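Local atomic coordinates of nisin biosynthesis protein nisC (Lactococcus lactis subsp. lactis, PDB entry 2G0D), a protein that acts as the zinc-dependent cyclase of nisin biosynthesis, forming the thioether rings of this lantibiotic. Residues F237-F242 and F250-G255. Residues are numbered along the deposited sequence; the frame is centred on the assembly and turned at random.
Sequences FIYEKF and FLWKDG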
loop_
_atom_site.group_PDB
_atom_site.type_symbol
_atom_site.label_atom_id
_atom_site.label_comp_id
_atom_site.label_asym_id
_atom_site.label_seq_id
_atom_site.Cartn_x
_atom_site.Cartn_y
_atom_site.Cartn_z
ATOM N N PHE A 237 16.389 -11.977 -4.481
ATOM C CA PHE A 237 17.657 -12.158 -5.213
ATOM C C PHE A 237 17.898 -11.009 -6.215
ATOM O O PHE A 237 19.042 -10.548 -6.373
ATOM C CB PHE A 237 17.660 -13.527 -5.920
ATOM C CG PHE A 237 18.915 -13.823 -6.717
ATOM C CD1 PHE A 237 19.902 -14.655 -6.200
ATOM C CD2 PHE A 237 19.081 -13.321 -8.008
ATOM C CE1 PHE A 237 21.062 -14.972 -6.954
ATOM C CE2 PHE A 237 20.238 -13.620 -8.766
ATOM C CZ PHE A 237 21.220 -14.449 -8.231
ATOM N N ILE A 238 16.827 -10.536 -6.863
ATOM C CA ILE A 238 16.931 -9.414 -7.808
ATOM C C ILE A 238 17.221 -8.096 -7.075
ATOM O O ILE A 238 17.992 -7.276 -7.563
ATOM C CB ILE A 238 15.687 -9.277 -8.740
ATOM C CG1 ILE A 238 15.585 -10.483 -9.686
ATOM C CG2 ILE A 238 15.755 -7.977 -9.548
ATOM C CD1 ILE A 238 14.255 -10.596 -10.404
ATOM N N TYR A 239 16.612 -7.897 -5.907
ATOM C CA TYR A 239 16.974 -6.745 -5.077
ATOM C C TYR A 239 18.435 -6.801 -4.642
ATOM O O TYR A 239 19.151 -5.797 -4.745
ATOM C CB TYR A 239 15.992 -6.537 -3.909
ATOM C CG TYR A 239 14.791 -5.769 -4.389
ATOM C CD1 TYR A 239 14.783 -4.364 -4.393
ATOM C CD2 TYR A 239 13.691 -6.442 -4.920
ATOM C CE1 TYR A 239 13.689 -3.651 -4.901
ATOM C CE2 TYR A 239 12.592 -5.749 -5.413
ATOM C CZ TYR A 239 12.598 -4.362 -5.400
ATOM O OH TYR A 239 11.503 -3.717 -5.892
ATOM N N GLU A 240 18.882 -7.976 -4.203
ATOM C CA GLU A 240 20.256 -8.152 -3.755
ATOM C C GLU A 240 21.239 -7.885 -4.889
ATOM O O GLU A 240 22.310 -7.306 -4.662
ATOM C CB GLU A 240 20.489 -9.573 -3.182
ATOM C CG GLU A 240 19.927 -9.809 -1.764
ATOM C CD GLU A 240 20.612 -8.939 -0.705
ATOM O OE1 GLU A 240 21.581 -9.404 -0.063
ATOM O OE2 GLU A 240 20.181 -7.775 -0.522
ATOM N N LYS A 241 20.877 -8.299 -6.104
ATOM C CA LYS A 241 21.796 -8.177 -7.239
ATOM C C LYS A 241 21.946 -6.728 -7.690
ATOM O O LYS A 241 23.058 -6.269 -7.950
ATOM C CB LYS A 241 21.374 -9.052 -8.427
ATOM C CG LYS A 241 22.554 -9.536 -9.307
ATOM C CD LYS A 241 23.215 -10.795 -8.687
ATOM C CE LYS A 241 24.242 -11.449 -9.604
ATOM N NZ LYS A 241 25.540 -10.685 -9.671
ATOM N N PHE A 242 20.828 -6.013 -7.776
ATOM C CA PHE A 242 20.844 -4.676 -8.367
ATOM C C PHE A 242 20.967 -3.521 -7.349
ATOM O O PHE A 242 20.932 -2.345 -7.738
ATOM C CB PHE A 242 19.678 -4.501 -9.347
ATOM C CG PHE A 242 19.797 -5.364 -10.594
ATOM C CD1 PHE A 242 19.062 -6.540 -10.719
ATOM C CD2 PHE A 242 20.654 -4.999 -11.639
ATOM C CE1 PHE A 242 19.175 -7.337 -11.879
ATOM C CE2 PHE A 242 20.782 -5.792 -12.785
ATOM C CZ PHE A 242 20.037 -6.960 -12.901
ATOM N N PHE A 250 22.342 0.601 0.127
ATOM C CA PHE A 250 20.930 0.632 0.558
ATOM C C PHE A 250 20.030 1.474 -0.348
ATOM O O PHE A 250 18.946 1.893 0.062
ATOM C CB PHE A 250 20.773 1.051 2.034
ATOM C CG PHE A 250 21.661 0.300 2.982
ATOM C CD1 PHE A 250 21.573 -1.077 3.103
ATOM C CD2 PHE A 250 22.596 0.976 3.758
ATOM C CE1 PHE A 250 22.409 -1.768 3.985
ATOM C CE2 PHE A 250 23.434 0.280 4.641
ATOM C CZ PHE A 250 23.326 -1.090 4.748
ATOM N N LEU A 251 20.481 1.698 -1.577
ATOM C CA LEU A 251 19.706 2.453 -2.579
ATOM C C LEU A 251 19.442 1.615 -3.834
ATOM O O LEU A 251 20.228 0.738 -4.185
ATOM C CB LEU A 251 20.378 3.784 -2.940
ATOM C CG LEU A 251 20.240 4.909 -1.901
ATOM C CD1 LEU A 251 21.219 6.019 -2.157
ATOM C CD2 LEU A 251 18.766 5.453 -1.798
ATOM N N TRP A 252 18.301 1.877 -4.466
ATOM C CA TRP A 252 17.886 1.190 -5.667
ATOM C C TRP A 252 17.259 2.217 -6.588
ATOM O O TRP A 252 16.521 3.117 -6.130
ATOM C CB TRP A 252 16.828 0.122 -5.335
ATOM C CG TRP A 252 17.361 -1.144 -4.713
ATOM C CD1 TRP A 252 17.681 -2.295 -5.373
ATOM C CD2 TRP A 252 17.587 -1.411 -3.314
ATOM N NE1 TRP A 252 18.114 -3.255 -4.482
ATOM C CE2 TRP A 252 18.064 -2.747 -3.215
ATOM C CE3 TRP A 252 17.418 -0.667 -2.137
ATOM C CZ2 TRP A 252 18.390 -3.343 -1.992
ATOM C CZ3 TRP A 252 17.750 -1.256 -0.913
ATOM C CH2 TRP A 252 18.247 -2.584 -0.854
ATOM N N LYS A 253 17.539 2.093 -7.880
ATOM C CA LYS A 253 16.831 2.872 -8.894
ATOM C C LYS A 253 15.369 2.431 -8.947
ATOM O O LYS A 253 15.031 1.301 -8.561
ATOM C CB LYS A 253 17.464 2.669 -10.268
ATOM C CG LYS A 253 18.933 3.052 -10.358
ATOM C CD LYS A 253 19.569 2.455 -11.604
ATOM C CE LYS A 253 18.999 3.021 -12.886
ATOM N NZ LYS A 253 19.392 2.153 -14.034
ATOM N N ASP A 254 14.509 3.324 -9.438
ATOM C CA ASP A 254 13.070 3.065 -9.547
ATOM C C ASP A 254 12.785 1.968 -10.562
ATOM O O ASP A 254 11.781 1.267 -10.461
ATOM C CB ASP A 254 12.328 4.325 -10.011
ATOM C CG ASP A 254 12.126 5.359 -8.914
ATOM O OD1 ASP A 254 12.641 5.198 -7.781
ATOM O OD2 ASP A 254 11.444 6.364 -9.218
ATOM N N GLY A 255 13.656 1.851 -11.559
ATOM C CA GLY A 255 13.451 0.917 -12.666
ATOM C C GLY A 255 14.772 0.367 -13.182
ATOM O O GLY A 255 15.799 1.056 -13.116
HETATM O O HOH W 1 19.221 -0.290 -8.690
#
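The indole of Trp252 takes Tyr239 twice, once over a face and once at its edge. Over one face lies CD1 of the Tyr239 ring, 3.5 Å from Trp252 NE1 and offset toward the rim of the indole. At the edge, almost exactly in the indole plane, sits the backbone O of the same tyrosine. The two rings form a T-shaped (edge-to-face) pair. The tyrosine presents its edge to the five-membered ring of Trp252, with centroids 5.0 Å apart and planes at 61°.

Trp252 NE1 donates a hydrogen bond to Tyr239 O at 2.8 Å. The bond is nearly straight, 165° at the hydrogen, and the donor is tilted from the carbonyl plane. The bond from CA to CB of Trp252 points at the helix. With CG anti to the carbonyl carbon and beside the backbone N (chi1 -77°), the indole NE1 meets Tyr239 O. Together the bond and the ring contact should restrict the rotation of the indole. The hydrogen bond gives the N-H of this buried residue a carbonyl of the last helical turn as acceptor.

Phe242 adds its backbone O, 4.0 Å from Trp252 CD1. A water accepts from Lys253 N at 3.0 Å and donates to Phe242 O at 2.8 Å, giving the loop a second polar link to the helix end.

The phenol of Tyr239 is anchored elsewhere, by a hydrogen bond between its OH and Met202 O. Its side chain also touches Leu208 of helix 208-221 and Ile284 of helix 281-294. Trp252 packs on Ile284 too, and on Ile307 of helix 298-314.

The contact joins the loop between helix 226-242 and strand 255-256 to the C-terminal turn of that helix, within the alpha-toroid of the LanC-like fold.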